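Local structure of outer membrane protein OMP121 (Bacteroides thetaiotaomicron, 5FQ8) at residues B[442-450]-B[492-503]; B[828-836]-B[962-970]. The protein probably imports nutrients across the bacterial outer membrane as a TonB-dependent receptor, a transmembrane beta-barrel with a plug domain and bound calcium. All coordinates share one frame; numbering follows the deposited sequence.

Interaction 1 of 2, residues B[442-450]-B[492-503]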
ATOM      1  N   GLY B 442      -4.500  19.237  -1.559  1.00 39.30           N
ATOM      2  CA  GLY B 442      -4.623  18.498  -0.326  1.00 36.71           C
ATOM      3  C   GLY B 442      -3.359  17.690  -0.198  1.00 39.77           C
ATOM      4  O   GLY B 442      -3.300  16.521  -0.542  1.00 43.35           O
ATOM      5  N   GLU B 443      -2.313  18.350   0.252  1.00 24.04           N
ATOM      6  CA  GLU B 443      -1.016  17.709   0.392  1.00 23.85           C
ATOM      7  C   GLU B 443      -0.985  17.116   1.788  1.00 24.05           C
ATOM      8  O   GLU B 443      -0.578  17.753   2.756  1.00 27.19           O
ATOM      9  CB  GLU B 443       0.105  18.711   0.144  1.00 23.82           C
ATOM     10  CG  GLU B 443       0.237  19.154  -1.290  1.00 23.63           C
ATOM     11  CD  GLU B 443       0.774  18.079  -2.193  1.00 23.34           C
ATOM     12  OE1 GLU B 443       1.518  17.226  -1.693  1.00 23.51           O
ATOM     13  OE2 GLU B 443       0.444  18.075  -3.393  1.00 23.22           O
ATOM     14  N   THR B 444      -1.456  15.878   1.898  1.00 25.38           N
ATOM     15  CA  THR B 444      -1.641  15.229   3.186  1.00 27.02           C
ATOM     16  C   THR B 444      -0.616  14.144   3.441  1.00 24.12           C
ATOM     17  O   THR B 444      -0.788  13.340   4.357  1.00 24.30           O
ATOM     18  CB  THR B 444      -3.051  14.648   3.290  1.00 24.38           C
ATOM     19  OG1 THR B 444      -3.365  13.922   2.103  1.00 24.14           O
ATOM     20  CG2 THR B 444      -4.055  15.738   3.466  1.00 24.62           C
ATOM     21  N   GLY B 445       0.441  14.109   2.661  1.00 23.87           N
ATOM     22  CA  GLY B 445       1.459  13.094   2.803  1.00 23.77           C
ATOM     23  C   GLY B 445       1.202  11.890   1.929  1.00 23.57           C
ATOM     24  O   GLY B 445       0.080  11.585   1.549  1.00 23.58           O
ATOM     25  N   GLN B 446       2.274  11.184   1.614  1.00 23.43           N
ATOM     26  CA  GLN B 446       2.180   9.981   0.811  1.00 23.27           C
ATOM     27  C   GLN B 446       3.494   9.243   0.939  1.00 23.23           C
ATOM     28  O   GLN B 446       4.540   9.861   1.115  1.00 23.23           O
ATOM     29  CB  GLN B 446       1.884  10.319  -0.640  1.00 24.90           C
ATOM     30  CG  GLN B 446       1.792   9.140  -1.537  1.00 26.99           C
ATOM     31  CD  GLN B 446       1.637   9.550  -2.969  1.00 26.68           C
ATOM     32  OE1 GLN B 446       2.012  10.653  -3.344  1.00 25.53           O
ATOM     33  NE2 GLN B 446       1.061   8.680  -3.775  1.00 24.54           N
ATOM     34  N   TYR B 447       3.427   7.924   0.883  1.00 25.06           N
ATOM     35  CA  TYR B 447       4.622   7.102   0.972  1.00 24.06           C
ATOM     36  C   TYR B 447       4.379   5.814   0.218  1.00 30.43           C
ATOM     37  O   TYR B 447       3.418   5.105   0.508  1.00 38.60           O
ATOM     38  CB  TYR B 447       4.983   6.803   2.413  1.00 24.03           C
ATOM     39  CG  TYR B 447       6.104   5.813   2.515  1.00 26.02           C
ATOM     40  CD1 TYR B 447       7.403   6.203   2.285  1.00 31.47           C
ATOM     41  CD2 TYR B 447       5.867   4.482   2.817  1.00 24.17           C
ATOM     42  CE1 TYR B 447       8.436   5.309   2.371  1.00 29.80           C
ATOM     43  CE2 TYR B 447       6.900   3.574   2.901  1.00 30.83           C
ATOM     44  CZ  TYR B 447       8.185   3.995   2.672  1.00 31.41           C
ATOM     45  OH  TYR B 447       9.240   3.114   2.745  1.00 37.08           O
ATOM     46  N   SER B 448       5.251   5.497  -0.721  1.00 26.64           N
ATOM     47  CA  SER B 448       5.128   4.254  -1.456  1.00 23.17           C
ATOM     48  C   SER B 448       6.465   3.529  -1.467  1.00 23.02           C
ATOM     49  O   SER B 448       7.516   4.104  -1.197  1.00 23.02           O
ATOM     50  CB  SER B 448       4.633   4.497  -2.874  1.00 22.79           C
ATOM     51  OG  SER B 448       5.589   5.223  -3.607  1.00 22.64           O
ATOM     52  N   GLU B 449       6.391   2.237  -1.733  1.00 23.10           N
ATOM     53  CA  GLU B 449       7.554   1.382  -1.847  1.00 23.17           C
ATOM     54  C   GLU B 449       7.247   0.350  -2.908  1.00 23.15           C
ATOM     55  O   GLU B 449       6.120  -0.128  -2.998  1.00 23.20           O
ATOM     56  CB  GLU B 449       7.893   0.706  -0.517  1.00 23.45           C
ATOM     57  CG  GLU B 449       8.955  -0.356  -0.631  1.00 23.58           C
ATOM     58  CD  GLU B 449       9.273  -1.001   0.678  1.00 23.89           C
ATOM     59  OE1 GLU B 449       9.569  -0.271   1.633  1.00 23.98           O
ATOM     60  OE2 GLU B 449       9.208  -2.236   0.764  1.00 24.08           O
ATOM     61  N   GLN B 450       8.232   0.039  -3.731  1.00 23.10           N
ATOM     62  CA  GLN B 450       8.065  -0.962  -4.769  1.00 23.13           C
ATOM     63  C   GLN B 450       9.318  -1.813  -4.826  1.00 23.27           C
ATOM     64  O   GLN B 450      10.419  -1.303  -4.655  1.00 23.26           O
ATOM     65  CB  GLN B 450       7.793  -0.308  -6.118  1.00 22.92           C
ATOM     66  CG  GLN B 450       7.528  -1.291  -7.209  1.00 22.98           C
ATOM     67  CD  GLN B 450       7.524  -0.650  -8.565  1.00 22.83           C
ATOM     68  OE1 GLN B 450       7.338   0.553  -8.684  1.00 26.78           O
ATOM     69  NE2 GLN B 450       7.739  -1.445  -9.600  1.00 22.92           N
ATOM     70  N   SER B 492       3.119  -0.791  -3.079  1.00 25.20           N
ATOM     71  CA  SER B 492       2.205  -0.521  -1.985  1.00 23.50           C
ATOM     72  C   SER B 492       2.371   0.928  -1.537  1.00 31.14           C
ATOM     73  O   SER B 492       3.491   1.407  -1.384  1.00 26.01           O
ATOM     74  CB  SER B 492       2.426  -1.518  -0.843  1.00 23.78           C
ATOM     75  OG  SER B 492       3.268  -0.997   0.148  1.00 25.34           O
ATOM     76  N   GLU B 493       1.241   1.612  -1.333  1.00 23.40           N
ATOM     77  CA  GLU B 493       1.175   3.054  -1.149  1.00 23.30           C
ATOM     78  C   GLU B 493       0.218   3.375  -0.025  1.00 23.52           C
ATOM     79  O   GLU B 493      -0.811   2.721   0.098  1.00 32.47           O
ATOM     80  CB  GLU B 493       0.690   3.718  -2.443  1.00 23.11           C
ATOM     81  CG  GLU B 493       0.553   5.210  -2.434  1.00 23.02           C
ATOM     82  CD  GLU B 493      -0.156   5.708  -3.668  1.00 22.91           C
ATOM     83  OE1 GLU B 493      -0.141   5.003  -4.689  1.00 22.85           O
ATOM     84  OE2 GLU B 493      -0.750   6.799  -3.621  1.00 22.93           O
ATOM     85  N   VAL B 494       0.538   4.373   0.784  1.00 23.55           N
ATOM     86  CA  VAL B 494      -0.397   4.900   1.771  1.00 23.77           C
ATOM     87  C   VAL B 494      -0.433   6.402   1.637  1.00 26.00           C
ATOM     88  O   VAL B 494       0.585   7.036   1.355  1.00 28.23           O
ATOM     89  CB  VAL B 494      -0.034   4.526   3.225  1.00 24.05           C
ATOM     90  CG1 VAL B 494      -0.273   3.073   3.469  1.00 24.23           C
ATOM     91  CG2 VAL B 494       1.380   4.898   3.511  1.00 24.66           C
ATOM     92  N   ASN B 495      -1.599   6.975   1.857  1.00 25.09           N
ATOM     93  CA  ASN B 495      -1.757   8.413   1.796  1.00 23.78           C
ATOM     94  C   ASN B 495      -2.176   8.943   3.150  1.00 24.09           C
ATOM     95  O   ASN B 495      -2.533   8.191   4.054  1.00 24.33           O
ATOM     96  CB  ASN B 495      -2.769   8.803   0.720  1.00 23.70           C
ATOM     97  CG  ASN B 495      -2.183   8.719  -0.670  1.00 26.00           C
ATOM     98  OD1 ASN B 495      -1.686   9.707  -1.210  1.00 23.27           O
ATOM     99  ND2 ASN B 495      -2.219   7.533  -1.253  1.00 26.72           N
ATOM    100  N   ASP B 496      -2.092  10.256   3.293  1.00 24.11           N
ATOM    101  CA  ASP B 496      -2.629  10.935   4.461  1.00 27.27           C
ATOM    102  C   ASP B 496      -1.941  10.421   5.729  1.00 24.65           C
ATOM    103  O   ASP B 496      -2.475   9.607   6.471  1.00 25.79           O
ATOM    104  CB  ASP B 496      -4.153  10.764   4.519  1.00 24.63           C
ATOM    105  CG  ASP B 496      -4.836  11.881   5.242  1.00 42.11           C
ATOM    106  OD1 ASP B 496      -4.346  12.273   6.323  1.00 40.36           O
ATOM    107  OD2 ASP B 496      -5.860  12.365   4.728  1.00 43.57           O
ATOM    108  N   LEU B 497      -0.733  10.930   5.950  1.00 24.59           N
ATOM    109  CA  LEU B 497       0.138  10.394   6.985  1.00 24.78           C
ATOM    110  C   LEU B 497      -0.307  10.858   8.361  1.00 25.20           C
ATOM    111  O   LEU B 497      -0.649  12.022   8.556  1.00 25.32           O
ATOM    112  CB  LEU B 497       1.580  10.812   6.723  1.00 24.61           C
ATOM    113  CG  LEU B 497       2.065  10.430   5.334  1.00 24.23           C
ATOM    114  CD1 LEU B 497       3.483  10.894   5.120  1.00 24.12           C
ATOM    115  CD2 LEU B 497       1.941   8.937   5.137  1.00 24.19           C
ATOM    116  N   THR B 498      -0.293   9.942   9.328  1.00 25.47           N
ATOM    117  CA  THR B 498      -0.766  10.304  10.657  1.00 25.93           C
ATOM    118  C   THR B 498       0.236  11.201  11.365  1.00 26.35           C
ATOM    119  O   THR B 498      -0.079  12.336  11.723  1.00 26.27           O
ATOM    120  CB  THR B 498      -1.055   9.056  11.482  1.00 26.21           C
ATOM    121  OG1 THR B 498      -2.121   8.323  10.880  1.00 26.13           O
ATOM    122  CG2 THR B 498      -1.464   9.446  12.859  1.00 26.72           C
ATOM    123  N   ILE B 499       1.445  10.696  11.589  1.00 32.60           N
ATOM    124  CA  ILE B 499       2.585  11.519  11.979  1.00 29.25           C
ATOM    125  C   ILE B 499       3.123  12.157  10.708  1.00 31.50           C
ATOM    126  O   ILE B 499       3.481  11.434   9.772  1.00 38.51           O
ATOM    127  CB  ILE B 499       3.652  10.689  12.705  1.00 26.88           C
ATOM    128  CG1 ILE B 499       3.177  10.366  14.102  1.00 30.06           C
ATOM    129  CG2 ILE B 499       4.922  11.463  12.836  1.00 27.36           C
ATOM    130  CD1 ILE B 499       3.779   9.177  14.636  1.00 27.06           C
ATOM    131  N   PRO B 500       3.182  13.487  10.630  1.00 25.78           N
ATOM    132  CA  PRO B 500       3.373  14.148   9.332  1.00 25.40           C
ATOM    133  C   PRO B 500       4.619  13.735   8.598  1.00 25.12           C
ATOM    134  O   PRO B 500       4.591  13.620   7.372  1.00 24.76           O
ATOM    135  CB  PRO B 500       3.435  15.625   9.718  1.00 25.62           C
ATOM    136  CG  PRO B 500       2.647  15.717  10.966  1.00 26.05           C
ATOM    137  CD  PRO B 500       2.963  14.459  11.706  1.00 26.20           C
ATOM    138  N   THR B 501       5.702  13.470   9.313  1.00 27.66           N
ATOM    139  CA  THR B 501       7.005  13.293   8.701  1.00 25.12           C
ATOM    140  C   THR B 501       7.411  11.841   8.535  1.00 25.02           C
ATOM    141  O   THR B 501       8.208  11.529   7.651  1.00 29.53           O
ATOM    142  CB  THR B 501       8.033  14.051   9.540  1.00 25.43           C
ATOM    143  OG1 THR B 501       7.999  15.430   9.169  1.00 25.41           O
ATOM    144  CG2 THR B 501       9.412  13.525   9.350  1.00 25.39           C
ATOM    145  N   TRP B 502       6.839  10.930   9.305  1.00 25.22           N
ATOM    146  CA  TRP B 502       7.271   9.543   9.250  1.00 25.19           C
ATOM    147  C   TRP B 502       6.786   8.884   7.969  1.00 24.81           C
ATOM    148  O   TRP B 502       5.629   9.039   7.582  1.00 24.70           O
ATOM    149  CB  TRP B 502       6.760   8.790  10.473  1.00 25.57           C
ATOM    150  CG  TRP B 502       7.384   7.456  10.633  1.00 25.66           C
ATOM    151  CD1 TRP B 502       8.647   7.107  10.311  1.00 25.59           C
ATOM    152  CD2 TRP B 502       6.760   6.276  11.142  1.00 25.85           C
ATOM    153  NE1 TRP B 502       8.858   5.783  10.582  1.00 25.74           N
ATOM    154  CE2 TRP B 502       7.711   5.250  11.095  1.00 25.90           C
ATOM    155  CE3 TRP B 502       5.492   5.991  11.640  1.00 26.03           C
ATOM    156  CZ2 TRP B 502       7.434   3.968  11.519  1.00 26.11           C
ATOM    157  CZ3 TRP B 502       5.221   4.720  12.049  1.00 26.23           C
ATOM    158  CH2 TRP B 502       6.183   3.722  11.990  1.00 26.27           C
ATOM    159  N   PHE B 503       7.678   8.174   7.292  1.00 24.64           N
ATOM    160  CA  PHE B 503       7.371   7.549   6.011  1.00 24.31           C
ATOM    161  C   PHE B 503       7.315   6.040   6.235  1.00 35.37           C
ATOM    162  O   PHE B 503       8.318   5.344   6.112  1.00 24.44           O
ATOM    163  CB  PHE B 503       8.395   7.919   4.961  1.00 24.06           C
ATOM    164  CG  PHE B 503       8.388   9.376   4.573  1.00 28.87           C
ATOM    165  CD1 PHE B 503       7.226  10.113   4.545  1.00 28.38           C
ATOM    166  CD2 PHE B 503       9.566  10.004   4.221  1.00 23.91           C
ATOM    167  CE1 PHE B 503       7.242  11.448   4.185  1.00 25.44           C
ATOM    168  CE2 PHE B 503       9.584  11.340   3.857  1.00 23.84           C
ATOM    169  CZ  PHE B 503       8.422  12.060   3.841  1.00 23.82           C
TER
HETATM  170  O   HOH W   1      -2.035  12.504   0.455  1.00 20.08           O
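Far from its turn, the barrel hairpin of strands 446-469 and 472-495 comes to an end here, Gln-446 to Glu-449 running antiparallel beside Asn-495 to Ser-492. Tyr-447 and Val-494 are a hydrogen-bonded pair: Tyr-447 N gives to Val-494 O at 3.0 Å, and Val-494 N returns the bond to Tyr-447 O. Glu-449 and Ser-492 repeat the exchange. On the face carrying Gln-446 and Glu-493, two amides grip one carboxylate oxygen from opposite faces of its plane. Gln-446 NE2 meets Glu-493 OE2 at 2.6 Å from well above that plane, while Asn-495 ND2 reaches the same OE2 at 2.9 Å. The Tyr-491 hydroxyl bonds to Glu-493 OE1. With CG anti to the backbone N (chi1 179°) and the rest of the chain extended, Gln-446 lies alongside Asn-495. As in the up-and-down meander of TonB-dependent barrels, strand 398-417 flanks 446-450 on its other edge. The pairing outlasts the regular strands: Asp-496 N bonds to Gly-445 O, and Leu-497 N to Thr-444 O at 2.9 Å. A water joins Thr-444 OG1, Gly-445 O and Asn-495 OD1. Gly-445 CA sits 3.7 Å from Leu-497 CG, where a CB would clash. On the Tyr-447 face of the strands the returning chain crosses the tyrosine, putting Phe-503 O 3.6 Å above the centre of the Tyr-447 ring, with Phe-503 CB near Tyr-447 CD1. With an alanine in place of Tyr-447, a gap would probably open under Phe-503 O and CB, and Asp-414 would lose its weak bond with the phenol OH. Gln-516 of the second subunit also packs on Tyr-447.

Interaction 2 of 2, residues B[828-836]-B[962-970]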
ATOM      1  N   VAL B 828      13.383  19.574 -33.167  1.00 26.20           N
ATOM      2  CA  VAL B 828      12.691  20.402 -32.193  1.00 25.96           C
ATOM      3  C   VAL B 828      12.277  19.539 -31.015  1.00 25.49           C
ATOM      4  O   VAL B 828      12.131  18.328 -31.133  1.00 25.40           O
ATOM      5  CB  VAL B 828      11.486  21.106 -32.863  1.00 49.39           C
ATOM      6  CG1 VAL B 828      10.368  20.143 -33.094  1.00 26.13           C
ATOM      7  CG2 VAL B 828      11.030  22.277 -32.061  1.00 33.22           C
ATOM      8  N   MET B 829      12.107  20.174 -29.864  1.00 25.24           N
ATOM      9  CA  MET B 829      11.720  19.474 -28.655  1.00 25.70           C
ATOM     10  C   MET B 829      10.898  20.409 -27.784  1.00 27.57           C
ATOM     11  O   MET B 829      11.129  21.616 -27.784  1.00 39.28           O
ATOM     12  CB  MET B 829      12.962  18.983 -27.905  1.00 25.95           C
ATOM     13  CG  MET B 829      13.835  20.111 -27.375  1.00 24.71           C
ATOM     14  SD  MET B 829      15.338  19.592 -26.558  1.00 28.94           S
ATOM     15  CE  MET B 829      14.738  18.331 -25.481  1.00 28.77           C
ATOM     16  N   TYR B 830       9.933  19.860 -27.048  1.00 24.44           N
ATOM     17  CA  TYR B 830       9.175  20.692 -26.124  1.00 26.41           C
ATOM     18  C   TYR B 830      10.031  21.061 -24.928  1.00 32.09           C
ATOM     19  O   TYR B 830      10.696  20.204 -24.344  1.00 45.95           O
ATOM     20  CB  TYR B 830       7.914  19.989 -25.624  1.00 24.13           C
ATOM     21  CG  TYR B 830       7.258  20.793 -24.512  1.00 24.81           C
ATOM     22  CD1 TYR B 830       6.426  21.858 -24.811  1.00 24.23           C
ATOM     23  CD2 TYR B 830       7.513  20.521 -23.166  1.00 23.73           C
ATOM     24  CE1 TYR B 830       5.860  22.616 -23.826  1.00 24.17           C
ATOM     25  CE2 TYR B 830       6.942  21.284 -22.167  1.00 23.67           C
ATOM     26  CZ  TYR B 830       6.110  22.329 -22.511  1.00 23.89           C
ATOM     27  OH  TYR B 830       5.529  23.116 -21.549  1.00 23.88           O
ATOM     28  N   SER B 831       9.974  22.318 -24.515  1.00 24.23           N
ATOM     29  CA  SER B 831      10.789  22.764 -23.393  1.00 24.11           C
ATOM     30  C   SER B 831       9.945  23.480 -22.353  1.00 24.03           C
ATOM     31  O   SER B 831       9.581  24.640 -22.549  1.00 24.25           O
ATOM     32  CB  SER B 831      11.908  23.670 -23.869  1.00 24.38           C
ATOM     33  OG  SER B 831      12.332  24.451 -22.781  1.00 24.35           O
ATOM     34  N   ARG B 832       9.689  22.823 -21.217  1.00 25.05           N
ATOM     35  CA  ARG B 832       8.966  23.485 -20.134  1.00 23.71           C
ATOM     36  C   ARG B 832       9.818  24.538 -19.445  1.00 23.82           C
ATOM     37  O   ARG B 832       9.280  25.383 -18.730  1.00 23.88           O
ATOM     38  CB  ARG B 832       8.455  22.459 -19.107  1.00 23.42           C
ATOM     39  CG  ARG B 832       7.330  22.960 -18.195  1.00 23.41           C
ATOM     40  CD  ARG B 832       7.141  22.150 -16.928  1.00 23.17           C
ATOM     41  NE  ARG B 832       6.048  22.680 -16.116  1.00 23.21           N
ATOM     42  CZ  ARG B 832       6.201  23.502 -15.088  1.00 23.28           C
ATOM     43  NH1 ARG B 832       7.392  23.867 -14.709  1.00 24.98           N
ATOM     44  NH2 ARG B 832       5.158  23.966 -14.441  1.00 23.35           N
ATOM     45  N   THR B 833      11.134  24.515 -19.658  1.00 23.88           N
ATOM     46  CA  THR B 833      11.993  25.535 -19.072  1.00 24.04           C
ATOM     47  C   THR B 833      11.783  26.883 -19.739  1.00 24.37           C
ATOM     48  O   THR B 833      11.824  27.925 -19.079  1.00 25.06           O
ATOM     49  CB  THR B 833      13.448  25.112 -19.180  1.00 24.06           C
ATOM     50  OG1 THR B 833      13.597  23.787 -18.680  1.00 23.78           O
ATOM     51  CG2 THR B 833      14.302  26.024 -18.376  1.00 24.21           C
ATOM     52  N   LYS B 834      11.557  26.882 -21.045  1.00 24.52           N
ATOM     53  CA  LYS B 834      11.135  28.106 -21.702  1.00 24.85           C
ATOM     54  C   LYS B 834       9.707  28.451 -21.312  1.00 24.84           C
ATOM     55  O   LYS B 834       9.392  29.615 -21.051  1.00 25.76           O
ATOM     56  CB  LYS B 834      11.273  27.954 -23.216  1.00 25.06           C
ATOM     57  CG  LYS B 834      11.053  29.211 -24.005  1.00 25.47           C
ATOM     58  CD  LYS B 834      10.872  28.916 -25.474  1.00 25.68           C
ATOM     59  CE  LYS B 834      10.732  30.186 -26.271  1.00 26.14           C
ATOM     60  NZ  LYS B 834      10.583  29.902 -27.715  1.00 26.39           N
ATOM     61  N   ASP B 835       8.844  27.443 -21.229  1.00 24.59           N
ATOM     62  CA  ASP B 835       7.458  27.654 -20.830  1.00 27.69           C
ATOM     63  C   ASP B 835       7.362  28.416 -19.513  1.00 24.59           C
ATOM     64  O   ASP B 835       6.700  29.454 -19.426  1.00 24.83           O
ATOM     65  CB  ASP B 835       6.751  26.305 -20.710  1.00 26.95           C
ATOM     66  CG  ASP B 835       5.298  26.375 -21.073  1.00 31.26           C
ATOM     67  OD1 ASP B 835       4.684  27.442 -20.893  1.00 46.30           O
ATOM     68  OD2 ASP B 835       4.773  25.352 -21.544  1.00 24.30           O
ATOM     69  N   ILE B 836       8.006  27.901 -18.469  1.00 24.36           N
ATOM     70  CA  ILE B 836       7.839  28.484 -17.150  1.00 24.37           C
ATOM     71  C   ILE B 836       8.488  29.851 -17.077  1.00 24.69           C
ATOM     72  O   ILE B 836       8.055  30.708 -16.300  1.00 24.85           O
ATOM     73  CB  ILE B 836       8.400  27.542 -16.076  1.00 24.09           C
ATOM     74  CG1 ILE B 836       8.038  28.048 -14.696  1.00 24.13           C
ATOM     75  CG2 ILE B 836       9.883  27.447 -16.199  1.00 24.10           C
ATOM     76  CD1 ILE B 836       6.583  28.188 -14.518  1.00 24.16           C
ATOM     77  N   GLY B 962      11.020   9.796 -24.940  1.00 23.49           N
ATOM     78  CA  GLY B 962      11.829  10.859 -24.385  1.00 23.41           C
ATOM     79  C   GLY B 962      12.068  11.995 -25.357  1.00 25.75           C
ATOM     80  O   GLY B 962      12.319  13.134 -24.944  1.00 32.99           O
ATOM     81  N   ASN B 963      11.978  11.716 -26.652  1.00 23.89           N
ATOM     82  CA  ASN B 963      12.251  12.736 -27.644  1.00 24.15           C
ATOM     83  C   ASN B 963      11.234  13.859 -27.623  1.00 24.14           C
ATOM     84  O   ASN B 963      11.471  14.888 -28.255  1.00 24.35           O
ATOM     85  CB  ASN B 963      12.309  12.110 -29.031  1.00 36.47           C
ATOM     86  CG  ASN B 963      13.636  11.433 -29.304  1.00 35.39           C
ATOM     87  OD1 ASN B 963      14.684  11.948 -28.950  1.00 30.07           O
ATOM     88  ND2 ASN B 963      13.596  10.268 -29.926  1.00 44.99           N
ATOM     89  N   TYR B 964      10.132  13.703 -26.896  1.00 23.94           N
ATOM     90  CA  TYR B 964       9.110  14.734 -26.870  1.00 23.96           C
ATOM     91  C   TYR B 964       9.650  16.032 -26.303  1.00 23.92           C
ATOM     92  O   TYR B 964       9.250  17.119 -26.738  1.00 24.09           O
ATOM     93  CB  TYR B 964       7.916  14.251 -26.054  1.00 23.75           C
ATOM     94  CG  TYR B 964       6.912  15.317 -25.736  1.00 23.75           C
ATOM     95  CD1 TYR B 964       7.071  16.135 -24.631  1.00 23.58           C
ATOM     96  CD2 TYR B 964       5.808  15.500 -26.537  1.00 23.97           C
ATOM     97  CE1 TYR B 964       6.177  17.104 -24.342  1.00 23.61           C
ATOM     98  CE2 TYR B 964       4.898  16.469 -26.252  1.00 24.01           C
ATOM     99  CZ  TYR B 964       5.086  17.268 -25.150  1.00 23.83           C
ATOM    100  OH  TYR B 964       4.189  18.251 -24.848  1.00 23.90           O
ATOM    101  N   GLY B 965      10.516  15.952 -25.317  1.00 23.72           N
ATOM    102  CA  GLY B 965      11.030  17.163 -24.737  1.00 23.71           C
ATOM    103  C   GLY B 965      11.428  16.965 -23.299  1.00 23.45           C
ATOM    104  O   GLY B 965      11.555  15.850 -22.819  1.00 23.29           O
ATOM    105  N   GLU B 966      11.643  18.095 -22.649  1.00 23.45           N
ATOM    106  CA  GLU B 966      12.104  18.166 -21.276  1.00 23.27           C
ATOM    107  C   GLU B 966      11.046  18.887 -20.469  1.00 23.18           C
ATOM    108  O   GLU B 966      10.519  19.904 -20.915  1.00 25.66           O
ATOM    109  CB  GLU B 966      13.428  18.914 -21.188  1.00 39.93           C
ATOM    110  CG  GLU B 966      13.520  19.875 -20.019  1.00 43.70           C
ATOM    111  CD  GLU B 966      13.142  21.274 -20.408  1.00 37.34           C
ATOM    112  OE1 GLU B 966      13.075  21.527 -21.609  1.00 28.62           O
ATOM    113  OE2 GLU B 966      12.899  22.113 -19.531  1.00 36.95           O
ATOM    114  N   TYR B 967      10.732  18.375 -19.286  1.00 22.97           N
ATOM    115  CA  TYR B 967       9.630  18.911 -18.504  1.00 23.33           C
ATOM    116  C   TYR B 967      10.168  19.505 -17.208  1.00 22.88           C
ATOM    117  O   TYR B 967       9.856  19.045 -16.117  1.00 22.74           O
ATOM    118  CB  TYR B 967       8.564  17.847 -18.255  1.00 22.77           C
ATOM    119  CG  TYR B 967       7.213  18.485 -18.151  1.00 38.04           C
ATOM    120  CD1 TYR B 967       6.573  18.966 -19.274  1.00 23.00           C
ATOM    121  CD2 TYR B 967       6.608  18.678 -16.922  1.00 31.52           C
ATOM    122  CE1 TYR B 967       5.355  19.578 -19.186  1.00 23.09           C
ATOM    123  CE2 TYR B 967       5.392  19.293 -16.829  1.00 27.52           C
ATOM    124  CZ  TYR B 967       4.776  19.742 -17.969  1.00 23.00           C
ATOM    125  OH  TYR B 967       3.566  20.356 -17.903  1.00 27.08           O
ATOM    126  N   THR B 968      10.910  20.598 -17.353  1.00 23.04           N
ATOM    127  CA  THR B 968      11.752  21.162 -16.305  1.00 23.16           C
ATOM    128  C   THR B 968      12.634  20.092 -15.685  1.00 22.95           C
ATOM    129  O   THR B 968      12.761  19.977 -14.469  1.00 22.89           O
ATOM    130  CB  THR B 968      10.951  21.888 -15.229  1.00 23.08           C
ATOM    131  OG1 THR B 968       9.778  21.151 -14.911  1.00 22.92           O
ATOM    132  CG2 THR B 968      10.566  23.241 -15.712  1.00 23.30           C
ATOM    133  N   ALA B 969      13.251  19.300 -16.551  1.00 26.70           N
ATOM    134  CA  ALA B 969      14.406  18.519 -16.152  1.00 26.81           C
ATOM    135  C   ALA B 969      15.422  19.425 -15.485  1.00 27.66           C
ATOM    136  O   ALA B 969      15.474  20.624 -15.745  1.00 23.25           O
ATOM    137  CB  ALA B 969      15.034  17.840 -17.358  1.00 23.01           C
ATOM    138  N   ASN B 970      16.221  18.850 -14.603  1.00 26.06           N
ATOM    139  CA  ASN B 970      17.194  19.653 -13.896  1.00 30.95           C
ATOM    140  C   ASN B 970      18.260  20.173 -14.859  1.00 23.47           C
ATOM    141  O   ASN B 970      18.549  19.541 -15.872  1.00 25.37           O
ATOM    142  CB  ASN B 970      17.843  18.830 -12.798  1.00 34.09           C
ATOM    143  CG  ASN B 970      16.868  18.384 -11.760  1.00 31.35           C
ATOM    144  OD1 ASN B 970      15.990  19.126 -11.351  1.00 29.75           O
ATOM    145  ND2 ASN B 970      17.017  17.154 -11.320  1.00 40.39           N
TER
HETATM  146  O   HOH W   2      15.688  23.286 -17.071  1.00  5.65           O
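Tyr-830 and Arg-832 take the tight side of this buried contact, hemmed in by Tyr-964, Tyr-967 and Thr-968. The backbones run parallel: Tyr-830 N bonds to Tyr-964 O at 2.8 Å, Glu-966 N bonds to Tyr-830 O, and Arg-832 N to Glu-966 O. Tyr-830 CB packs on Tyr-964 CE1 at 3.6 Å, the two side chains side by side, while Thr-751 takes the Tyr-964 hydroxyl. Arg-832, CG anti to its N (chi1 -161°) and extended to NE, lays CD over the Tyr-967 ring, 3.4 Å from its centroid, in a CH-pi contact. Its guanidinium has Thr-968 CG2 at its edge and gives NH1 to Asn-332. Looser contacts lie at the two ends, where Met-829 CE is 4.0 Å from Gly-965 CA and Ile-836 CG2 is 4.3 Å from Thr-968 CG2. At the Ile-836 end a water links Thr-833 OG1 and Ala-969 O. The placing of the Glu-966 carboxylate beside Thr-833 is doubtful. Ser-831, whose OG accepts from Lys-834 N at 3.1 Å, is the N-cap of helix 832-839, a serine cap at the point where strand 828-831, paired in parallel with 965-966, passes into a helix.

Interactions 1 and 2 do not touch: their centres lie about 29 Å apart and their nearest atoms about 13 Å. In sequence, both segments of interaction 1 precede those of interaction 2, and the two show different kinds of strand pairing, an antiparallel hairpin of barrel strands against a parallel bridge between distant parts of the sequence. Interaction 1 lies peripherally, its centre about 30 Å from that of the chain, and meets the second subunit and chains of other proteins; the centre of interaction 2 is about 13 Å from the centre of the chain, and Asn-970 bonds to Asp-79 of the plug domain. The Thr-968 side chain is about 11 Å from that of the calcium ligand Ile-283; interaction 1 is remote from known sites.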